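PDB 6QSR: beta-hydroxyacyl-(Acyl-carrier-protein) dehydratase FabA/FabZ from Xenorhabdus doucetiae, which probably helps dehydrate carrier-protein-bound intermediates in aryl polyene pigment biosynthesis, working within the hotdog-fold dehydratase heterocomplex ApeI:P. Local coordinates for residues N46-D49 / N50-H53; W77-I80 / E81-Q85; S91-H94 / R95-K99; P164-T167 / E168-L172. One frame throughout, in Å; residues are numbered along the deposited sequence.

Contact 1 (N46-D49 / N50-H53)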
loop_
_atom_site.group_PDB
_atom_site.type_symbol
_atom_site.label_atom_id
_atom_site.label_comp_id
_atom_site.label_asym_id
_atom_site.label_seq_id
_atom_site.Cartn_x
_atom_site.Cartn_y
_atom_site.Cartn_z
ATOM N N ASN B 46 18.489 8.829 5.292
ATOM C CA ASN B 46 19.602 7.938 5.624
ATOM C C ASN B 46 19.333 6.524 5.141
ATOM O O ASN B 46 18.175 6.082 5.092
ATOM C CB ASN B 46 19.855 7.933 7.139
ATOM C CG ASN B 46 21.327 7.890 7.478
ATOM O OD1 ASN B 46 21.972 6.850 7.357
ATOM N ND2 ASN B 46 21.872 9.030 7.897
ATOM N N VAL B 47 20.406 5.833 4.765
ATOM C CA VAL B 47 20.353 4.412 4.439
ATOM C C VAL B 47 21.608 3.726 4.967
ATOM O O VAL B 47 22.716 4.271 4.855
ATOM C CB VAL B 47 20.294 4.135 2.910
ATOM C CG1 VAL B 47 19.859 2.692 2.668
ATOM C CG2 VAL B 47 19.357 5.091 2.179
ATOM N N SER B 48 21.424 2.527 5.514
ATOM C CA SER B 48 22.537 1.685 5.938
ATOM C C SER B 48 22.189 0.232 5.656
ATOM O O SER B 48 21.107 -0.060 5.154
ATOM C CB SER B 48 22.834 1.904 7.424
ATOM O OG SER B 48 21.847 1.310 8.243
ATOM N N ASP B 49 23.093 -0.678 6.005
ATOM C CA ASP B 49 22.886 -2.106 5.752
ATOM C C ASP B 49 21.659 -2.712 6.449
ATOM O O ASP B 49 21.176 -3.745 6.007
ATOM C CB ASP B 49 24.138 -2.919 6.132
ATOM C CG ASP B 49 25.333 -2.620 5.235
ATOM O OD1 ASP B 49 26.421 -2.323 5.775
ATOM O OD2 ASP B 49 25.186 -2.674 3.995
ATOM N N ASN B 50 21.157 -2.102 7.524
ATOM C CA ASN B 50 19.970 -2.639 8.206
ATOM C C ASN B 50 18.846 -1.617 8.491
ATOM O O ASN B 50 17.956 -1.901 9.301
ATOM C CB ASN B 50 20.407 -3.313 9.506
ATOM C CG ASN B 50 20.996 -2.333 10.506
ATOM O OD1 ASN B 50 20.916 -1.118 10.321
ATOM N ND2 ASN B 50 21.595 -2.858 11.572
ATOM N N HIS B 51 18.891 -0.456 7.840
ATOM C CA HIS B 51 18.016 0.679 8.178
ATOM C C HIS B 51 17.799 1.609 6.980
ATOM O O HIS B 51 18.707 1.813 6.157
ATOM C CB HIS B 51 18.609 1.438 9.386
ATOM C CG HIS B 51 18.178 2.869 9.497
ATOM N ND1 HIS B 51 17.120 3.270 10.286
ATOM C CD2 HIS B 51 18.669 3.996 8.925
ATOM C CE1 HIS B 51 16.974 4.580 10.189
ATOM N NE2 HIS B 51 17.897 5.043 9.365
ATOM N N VAL B 52 16.598 2.183 6.896
ATOM C CA VAL B 52 16.328 3.264 5.958
ATOM C C VAL B 52 15.410 4.303 6.599
ATOM O O VAL B 52 14.451 3.949 7.305
ATOM C CB VAL B 52 15.761 2.740 4.603
ATOM C CG1 VAL B 52 14.488 1.918 4.797
ATOM C CG2 VAL B 52 15.513 3.887 3.630
ATOM N N HIS B 53 15.742 5.573 6.374
ATOM C CA HIS B 53 14.950 6.717 6.815
ATOM C C HIS B 53 14.652 7.586 5.592
ATOM O O HIS B 53 15.578 8.070 4.915
ATOM C CB HIS B 53 15.736 7.520 7.847
ATOM C CG HIS B 53 15.008 8.708 8.407
ATOM N ND1 HIS B 53 15.583 9.533 9.348
ATOM C CD2 HIS B 53 13.769 9.208 8.182
ATOM C CE1 HIS B 53 14.738 10.498 9.665
ATOM N NE2 HIS B 53 13.627 10.320 8.978
#
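N46 and H53 form an antiparallel hydrogen-bonded pair, and two backbone bonds join them within a beta hairpin. H53 N gives to N46 O at 2.8 Å, and N46 N gives to H53 O at 3.0 Å. Nearer the turn, S48 N bonds to H51 O at 2.9 Å. Between these sits the non-hydrogen-bonded pair V47 and V52. Their CG2 methyls are 4.3 Å apart on one face of the sheet.

N46, S48, H51 and H53 point to the other face. The H51 imidazole reaches back along the hairpin. Its CG is turned anti to the backbone N (chi1 156°), and this brings NE2 to 4.1 Å from N46 CB, which lies at the ring edge. The H53 ring leads away instead, and its NE2 bonds to D128.

D49 and N50 are the corners of a type I turn from S48 to H51. S48 OG gives N50 OD1 a weak bond of 3.3 Å within the turn.

The hairpin joins strands 43-48 and 51-57. Strand 51-57 continues the sheet onto strand 126-133, while V47 and V52 pack against W90 of helix 79-97.

Contact 2 (W77-I80 / E81-Q85); sequences WFAI and EMMAQ
A79 and M83 meet one helical turn apart, and both backbone and side chains take part. M83 N gives to A79 O at 2.9 Å. The next bond in the series, A84 N to I80 O, is 2.8 Å long. F78 O receives two N-H groups. The one from M82 N is nearly linear (3.0 Å, 167°), with the donor close to the C=O axis. The one from E81 N is weak and bent.

The apolar contacts come from the two methionines. M83 runs straight out to its sulfur and then bends (chi3 -89°). This folds the CE methyl back over the preceding turn, 3.6 Å from A79 CB. The same CE lies by the A79 carbonyl, 3.1 Å from A79 O. M82 bends in the same sense at its last torsion, and its CE rests 3.8 Å from A79 CA. Beyond the helix M82 and M83 reach I129, and M83 also reaches V155. W77 places the contact against the partner chain: its NE1 bonds to D46 of the neighbouring AMP-dependent synthetase and ligase chain.

The polar pair is E81 and Q85. Q85 NE2 gives to E81 OE2 at 2.9 Å. It meets the oxygen on the anti side of the carboxylate, and OE2 lies near the amide plane.

The helix thus combines an apolar side, made of A79, M82 and M83, with a buried polar one. Q85 gives OE2 a straight bond (163°), which probably helps to orient the carboxylate. The amide is itself anchored, since Q85 OE1 accepts from L40 N.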
loop_
_atom_site.group_PDB
_atom_site.type_symbol
_atom_site.label_atom_id
_atom_site.label_comp_id
_atom_site.label_asym_id
_atom_site.label_seq_id
_atom_site.Cartn_x
_atom_site.Cartn_y
_atom_site.Cartn_z
ATOM N N TRP B 77 -4.235 4.485 6.208
ATOM C CA TRP B 77 -3.861 3.260 5.497
ATOM C C TRP B 77 -2.758 3.415 4.448
ATOM O O TRP B 77 -2.062 2.437 4.134
ATOM C CB TRP B 77 -5.089 2.556 4.899
ATOM C CG TRP B 77 -5.926 3.348 3.935
ATOM C CD1 TRP B 77 -5.738 3.468 2.592
ATOM C CD2 TRP B 77 -7.130 4.066 4.238
ATOM N NE1 TRP B 77 -6.726 4.240 2.048
ATOM C CE2 TRP B 77 -7.600 4.616 3.033
ATOM C CE3 TRP B 77 -7.843 4.318 5.422
ATOM C CZ2 TRP B 77 -8.763 5.402 2.960
ATOM C CZ3 TRP B 77 -9.008 5.098 5.351
ATOM C CH2 TRP B 77 -9.454 5.627 4.127
ATOM N N PHE B 78 -2.544 4.636 3.954
ATOM C CA PHE B 78 -1.379 4.922 3.096
ATOM C C PHE B 78 -0.010 4.746 3.789
ATOM O O PHE B 78 1.018 4.721 3.116
ATOM C CB PHE B 78 -1.492 6.314 2.452
ATOM C CG PHE B 78 -2.491 6.368 1.349
ATOM C CD1 PHE B 78 -2.120 6.061 0.050
ATOM C CD2 PHE B 78 -3.827 6.661 1.608
ATOM C CE1 PHE B 78 -3.055 6.068 -0.969
ATOM C CE2 PHE B 78 -4.768 6.673 0.593
ATOM C CZ PHE B 78 -4.381 6.379 -0.705
ATOM N N ALA B 79 0.006 4.641 5.121
ATOM C CA ALA B 79 1.195 4.237 5.864
ATOM C C ALA B 79 1.880 2.982 5.307
ATOM O O ALA B 79 3.112 2.927 5.241
ATOM C CB ALA B 79 0.850 4.034 7.340
ATOM N N ILE B 80 1.100 1.981 4.902
ATOM C CA ILE B 80 1.697 0.763 4.353
ATOM C C ILE B 80 2.453 1.010 3.049
ATOM O O ILE B 80 3.514 0.410 2.835
ATOM C CB ILE B 80 0.700 -0.408 4.172
ATOM C CG1 ILE B 80 -0.456 -0.065 3.227
ATOM C CG2 ILE B 80 0.171 -0.831 5.526
ATOM C CD1 ILE B 80 -0.596 -1.005 2.052
ATOM N N GLU B 81 1.936 1.908 2.208
ATOM C CA GLU B 81 2.579 2.243 0.934
ATOM C C GLU B 81 3.820 3.113 1.130
ATOM O O GLU B 81 4.802 2.945 0.418
ATOM C CB GLU B 81 1.604 2.943 -0.022
ATOM C CG GLU B 81 2.155 3.229 -1.427
ATOM C CD GLU B 81 2.541 1.982 -2.217
ATOM O OE1 GLU B 81 2.103 0.871 -1.854
ATOM O OE2 GLU B 81 3.284 2.104 -3.215
ATOM N N MET B 82 3.770 4.056 2.065
ATOM C CA MET B 82 4.953 4.841 2.395
ATOM C C MET B 82 6.052 3.930 2.997
ATOM O O MET B 82 7.215 4.020 2.614
ATOM C CB MET B 82 4.596 6.011 3.317
ATOM C CG MET B 82 3.713 7.079 2.656
ATOM S SD MET B 82 3.363 8.477 3.747
ATOM C CE MET B 82 2.161 7.711 4.824
ATOM N N MET B 83 5.669 3.022 3.894
ATOM C CA MET B 83 6.615 2.044 4.466
ATOM C C MET B 83 7.176 1.077 3.424
ATOM O O MET B 83 8.382 0.777 3.429
ATOM C CB MET B 83 5.966 1.282 5.619
ATOM C CG MET B 83 5.842 2.116 6.879
ATOM S SD MET B 83 5.086 1.200 8.241
ATOM C CE MET B 83 3.368 1.551 7.966
ATOM N N ALA B 84 6.310 0.616 2.526
ATOM C CA ALA B 84 6.712 -0.269 1.436
ATOM C C ALA B 84 7.740 0.397 0.534
ATOM O O ALA B 84 8.766 -0.213 0.185
ATOM C CB ALA B 84 5.501 -0.695 0.619
ATOM N N GLN B 85 7.483 1.653 0.182
ATOM C CA GLN B 85 8.404 2.393 -0.676
ATOM C C GLN B 85 9.728 2.701 0.006
ATOM O O GLN B 85 10.753 2.697 -0.658
ATOM C CB GLN B 85 7.752 3.655 -1.241
ATOM C CG GLN B 85 6.755 3.313 -2.332
ATOM C CD GLN B 85 6.184 4.518 -3.046
ATOM O OE1 GLN B 85 6.795 5.590 -3.083
ATOM N NE2 GLN B 85 5.007 4.346 -3.626
#

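Contact 3 (S91-H94 / R95-K99); sequences SGWH and RKERK
The side chain of E97 lies across one face of the W93 indole, one turn away near the end of helix 79-97. E97 is bent at chi2 (-57°), which folds its chain across the indole. E97 CG makes a CH-pi contact with the five-membered ring, 3.8 Å from its centroid. OE1 lies over the same ring system, 3.2 Å from W93 CH2. The carboxylate and indole planes are 33° apart, so the group leans over the face.

H94 and R98 lie side by side and point the same way. R98 NH1 comes to the edge of the imidazole, 3.5 Å from H94 CD2. The guanidinium is turned steeply, its plane 72° from the ring. On one face of the imidazole W93 CD1 sits over the centre, 3.4 Å above the plane. H94 ND1 is held by W90 O, which, with W93 against that face, helps to set the ring's rotation.

The backbone bonds follow the usual helical spacing: R95 N to S91 O, K96 N to G92 O and E97 N to W93 O. H94 O takes R98 N at 3.0 Å and also a weak bond from R98 NH1 at 3.5 Å. A positive group beside these late carbonyls would probably suit the partial negative charge of a helix C-terminus. K99, with positive phi, is the C-prime residue of a Schellman motif that ends the helix.

Around it, R95 NH2 forms a salt bridge to E100 and bonds to A101 O in the loop beyond. K96 NZ bonds to R30 O, and S91 OG to Q163. W93 and H94 pack on V47 of strand 43-48.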
loop_
_atom_site.group_PDB
_atom_site.type_symbol
_atom_site.label_atom_id
_atom_site.label_comp_id
_atom_site.label_asym_id
_atom_site.label_seq_id
_atom_site.Cartn_x
_atom_site.Cartn_y
_atom_site.Cartn_z
ATOM N N SER B 91 16.440 -1.226 -0.832
ATOM C CA SER B 91 16.954 -2.209 -1.787
ATOM C C SER B 91 17.549 -1.534 -3.017
ATOM O O SER B 91 18.573 -1.988 -3.527
ATOM C CB SER B 91 15.887 -3.228 -2.192
ATOM O OG SER B 91 14.735 -2.588 -2.694
ATOM N N GLY B 92 16.932 -0.442 -3.465
ATOM C CA GLY B 92 17.457 0.346 -4.579
ATOM C C GLY B 92 18.845 0.917 -4.352
ATOM O O GLY B 92 19.702 0.830 -5.236
ATOM N N TRP B 93 19.049 1.513 -3.175
ATOM C CA TRP B 93 20.340 2.081 -2.770
ATOM C C TRP B 93 21.441 1.020 -2.792
ATOM O O TRP B 93 22.521 1.255 -3.326
ATOM C CB TRP B 93 20.262 2.739 -1.367
ATOM C CG TRP B 93 21.594 2.785 -0.623
ATOM C CD1 TRP B 93 22.128 1.797 0.154
ATOM C CD2 TRP B 93 22.537 3.858 -0.603
ATOM N NE1 TRP B 93 23.344 2.181 0.654
ATOM C CE2 TRP B 93 23.622 3.444 0.208
ATOM C CE3 TRP B 93 22.573 5.128 -1.188
ATOM C CZ2 TRP B 93 24.735 4.260 0.449
ATOM C CZ3 TRP B 93 23.682 5.939 -0.951
ATOM C CH2 TRP B 93 24.748 5.501 -0.136
ATOM N N HIS B 94 21.153 -0.134 -2.197
ATOM C CA HIS B 94 22.116 -1.234 -2.125
ATOM C C HIS B 94 22.438 -1.881 -3.471
ATOM O O HIS B 94 23.578 -2.289 -3.692
ATOM C CB HIS B 94 21.665 -2.267 -1.091
ATOM C CG HIS B 94 21.853 -1.790 0.310
ATOM N ND1 HIS B 94 20.808 -1.376 1.106
ATOM C CD2 HIS B 94 22.981 -1.589 1.032
ATOM C CE1 HIS B 94 21.284 -0.975 2.270
ATOM N NE2 HIS B 94 22.598 -1.090 2.251
ATOM N N ARG B 95 21.454 -1.954 -4.365
ATOM C CA ARG B 95 21.709 -2.369 -5.754
ATOM C C ARG B 95 22.630 -1.387 -6.495
ATOM O O ARG B 95 23.511 -1.814 -7.252
ATOM C CB ARG B 95 20.404 -2.524 -6.537
ATOM C CG ARG B 95 19.617 -3.785 -6.238
ATOM C CD ARG B 95 18.360 -3.782 -7.087
ATOM N NE ARG B 95 17.562 -5.007 -6.964
ATOM C CZ ARG B 95 17.204 -5.825 -7.964
ATOM N NH1 ARG B 95 16.468 -6.900 -7.690
ATOM N NH2 ARG B 95 17.549 -5.592 -9.235
ATOM N N LYS B 96 22.420 -0.086 -6.277
ATOM C CA LYS B 96 23.249 0.959 -6.894
ATOM C C LYS B 96 24.680 0.980 -6.357
ATOM O O LYS B 96 25.621 1.171 -7.130
ATOM C CB LYS B 96 22.614 2.344 -6.734
ATOM C CG LYS B 96 21.308 2.493 -7.496
ATOM C CD LYS B 96 21.191 3.805 -8.253
ATOM C CE LYS B 96 20.196 3.664 -9.394
ATOM N NZ LYS B 96 19.797 4.980 -9.958
ATOM N N GLU B 97 24.835 0.796 -5.045
ATOM C CA GLU B 97 26.160 0.643 -4.421
ATOM C C GLU B 97 26.904 -0.600 -4.912
ATOM O O GLU B 97 28.127 -0.571 -5.053
ATOM C CB GLU B 97 26.056 0.586 -2.889
ATOM C CG GLU B 97 25.667 1.893 -2.202
ATOM C CD GLU B 97 26.597 3.053 -2.521
ATOM O OE1 GLU B 97 26.092 4.174 -2.740
ATOM O OE2 GLU B 97 27.826 2.846 -2.560
ATOM N N ARG B 98 26.162 -1.678 -5.172
ATOM C CA ARG B 98 26.735 -2.937 -5.672
ATOM C C ARG B 98 26.813 -3.030 -7.208
ATOM O O ARG B 98 27.138 -4.089 -7.741
ATOM C CB ARG B 98 25.965 -4.132 -5.076
ATOM C CG ARG B 98 26.398 -4.440 -3.652
ATOM C CD ARG B 98 25.307 -5.004 -2.754
ATOM N NE ARG B 98 25.766 -5.084 -1.363
ATOM C CZ ARG B 98 25.900 -4.048 -0.525
ATOM N NH1 ARG B 98 25.612 -2.799 -0.906
ATOM N NH2 ARG B 98 26.334 -4.262 0.716
ATOM N N LYS B 99 26.552 -1.919 -7.906
ATOM C CA LYS B 99 26.542 -1.857 -9.378
ATOM C C LYS B 99 25.670 -2.942 -10.040
ATOM O O LYS B 99 25.998 -3.457 -11.111
ATOM C CB LYS B 99 27.981 -1.874 -9.922
ATOM C CG LYS B 99 28.848 -0.732 -9.406
ATOM C CD LYS B 99 30.231 -0.747 -10.042
ATOM C CE LYS B 99 31.127 0.352 -9.485
ATOM N NZ LYS B 99 30.576 1.720 -9.705
#

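Contact 4 (P164-T167 / E168-L172); sequences PNKT and ELIQL
P164 CB lies over one face of the E168 carboxylate, 3.8 Å from E168 OE2. P164 CA is on the same side, 3.5 Å from that oxygen. N165 N approaches OE2 nearer the carboxylate plane but tilted from it, and gives it a weak bond of 3.3 Å. The N165 amide crosses the carboxylate at a distance, with the two planes 53° apart and OD1 4.1 Å from OE2.

N165 is at the N-cap position, but its side chain makes no capping bond. E168, three residues on, reaches back with its chain extended beyond CG (chi2 174°). Its OE1 bonds to Y162 OH. K139 NZ holds N165 OD1 and makes a long, weak ion pair with E168 OE2.

The opening i to i+4 bonds are L169 N to N165 O, I170 N to K166 O and Q171 N to T167 O, each 3.0 Å. Outside them, I170 CD1 packs 4.1 Å from K166 CE, and T167 CG2 lies 3.5 Å from Q171 OE1.

This C-terminal helix, 166-174, follows strand 152-162. P164 and L169 rest on M107 of strand 107-116, while K166 NZ bonds to V35 O of the neighbouring AMP-dependent synthetase and ligase chain.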
loop_
_atom_site.group_PDB
_atom_site.type_symbol
_atom_site.label_atom_id
_atom_site.label_comp_id
_atom_site.label_asym_id
_atom_site.label_seq_id
_atom_site.Cartn_x
_atom_site.Cartn_y
_atom_site.Cartn_z
ATOM N N PRO B 164 10.309 -9.438 -7.847
ATOM C CA PRO B 164 10.476 -10.451 -8.884
ATOM C C PRO B 164 11.064 -9.887 -10.169
ATOM O O PRO B 164 10.978 -8.678 -10.410
ATOM C CB PRO B 164 9.042 -10.906 -9.140
ATOM C CG PRO B 164 8.233 -9.671 -8.928
ATOM C CD PRO B 164 8.928 -8.911 -7.828
ATOM N N ASN B 165 11.656 -10.770 -10.976
ATOM C CA ASN B 165 11.939 -10.483 -12.384
ATOM C C ASN B 165 10.616 -10.410 -13.130
ATOM O O ASN B 165 9.622 -10.990 -12.691
ATOM C CB ASN B 165 12.782 -11.594 -13.030
ATOM C CG ASN B 165 14.212 -11.614 -12.535
ATOM O OD1 ASN B 165 14.469 -11.517 -11.336
ATOM N ND2 ASN B 165 15.156 -11.756 -13.460
ATOM N N LYS B 166 10.624 -9.726 -14.273
ATOM C CA LYS B 166 9.472 -9.698 -15.182
ATOM C C LYS B 166 9.045 -11.107 -15.630
ATOM O O LYS B 166 7.850 -11.386 -15.722
ATOM C CB LYS B 166 9.788 -8.816 -16.397
ATOM C CG LYS B 166 8.754 -8.813 -17.513
ATOM C CD LYS B 166 7.402 -8.287 -17.066
ATOM C CE LYS B 166 6.501 -8.110 -18.279
ATOM N NZ LYS B 166 5.166 -7.565 -17.928
ATOM N N THR B 167 10.015 -11.983 -15.903
ATOM C CA THR B 167 9.733 -13.364 -16.327
ATOM C C THR B 167 9.127 -14.189 -15.196
ATOM O O THR B 167 8.220 -14.992 -15.419
ATOM C CB THR B 167 11.006 -14.064 -16.846
ATOM O OG1 THR B 167 11.607 -13.259 -17.866
ATOM C CG2 THR B 167 10.686 -15.445 -17.421
ATOM N N GLU B 168 9.638 -13.982 -13.986
ATOM C CA GLU B 168 9.098 -14.617 -12.784
ATOM C C GLU B 168 7.625 -14.237 -12.595
ATOM O O GLU B 168 6.782 -15.085 -12.292
ATOM C CB GLU B 168 9.931 -14.185 -11.575
ATOM C CG GLU B 168 9.734 -15.008 -10.316
ATOM C CD GLU B 168 10.705 -14.620 -9.207
ATOM O OE1 GLU B 168 10.628 -15.233 -8.122
ATOM O OE2 GLU B 168 11.537 -13.703 -9.412
ATOM N N LEU B 169 7.332 -12.960 -12.807
ATOM C CA LEU B 169 5.972 -12.440 -12.723
ATOM C C LEU B 169 5.029 -13.040 -13.774
ATOM O O LEU B 169 3.880 -13.356 -13.457
ATOM C CB LEU B 169 5.998 -10.915 -12.837
ATOM C CG LEU B 169 4.706 -10.159 -12.562
ATOM C CD1 LEU B 169 4.216 -10.415 -11.151
ATOM C CD2 LEU B 169 4.957 -8.677 -12.780
ATOM N N ILE B 170 5.516 -13.191 -15.007
ATOM C CA ILE B 170 4.763 -13.867 -16.084
ATOM C C ILE B 170 4.431 -15.314 -15.710
ATOM O O ILE B 170 3.300 -15.765 -15.908
ATOM C CB ILE B 170 5.537 -13.849 -17.434
ATOM C CG1 ILE B 170 5.590 -12.426 -18.006
ATOM C CG2 ILE B 170 4.898 -14.791 -18.457
ATOM C CD1 ILE B 170 6.736 -12.176 -18.973
ATOM N N GLN B 171 5.434 -16.032 -15.205
ATOM C CA GLN B 171 5.255 -17.407 -14.717
ATOM C C GLN B 171 4.248 -17.482 -13.567
ATOM O O GLN B 171 3.428 -18.398 -13.520
ATOM C CB GLN B 171 6.603 -18.014 -14.295
ATOM C CG GLN B 171 7.525 -18.312 -15.475
ATOM C CD GLN B 171 8.949 -18.665 -15.074
ATOM O OE1 GLN B 171 9.887 -18.449 -15.841
ATOM N NE2 GLN B 171 9.118 -19.217 -13.880
ATOM N N LEU B 172 4.307 -16.503 -12.661
ATOM C CA LEU B 172 3.350 -16.389 -11.550
ATOM C C LEU B 172 1.928 -16.180 -12.087
ATOM O O LEU B 172 1.005 -16.905 -11.708
ATOM C CB LEU B 172 3.743 -15.228 -10.617
ATOM C CG LEU B 172 3.359 -15.264 -9.132
ATOM C CD1 LEU B 172 3.784 -13.954 -8.485
ATOM C CD2 LEU B 172 1.880 -15.514 -8.889
#

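Contacts 1 and 3 touch directly. V47 CG1 packs 3.5 Å from W93 CD1, and D49 OD2 is 3.8 Å from R98 NH2, a long and weak approach of opposite charges. The hairpin tip thus packs beside the C-terminal part of the helix. Contacts 2 and 3 share helix 79-97, with centres about 21 Å apart. The sodium ion, bound by D29, L32 and H34, lies about 8 Å from the K96 side chain and about 12 Å from that of E81. Q85 of contact 2 also packs on L32 and H34. The centre of contact 4 is about 21 to 28 Å from those of the others, and its nearest atoms are about 18 Å from contact 1. Contacts 2 and 4 both meet the partner chain.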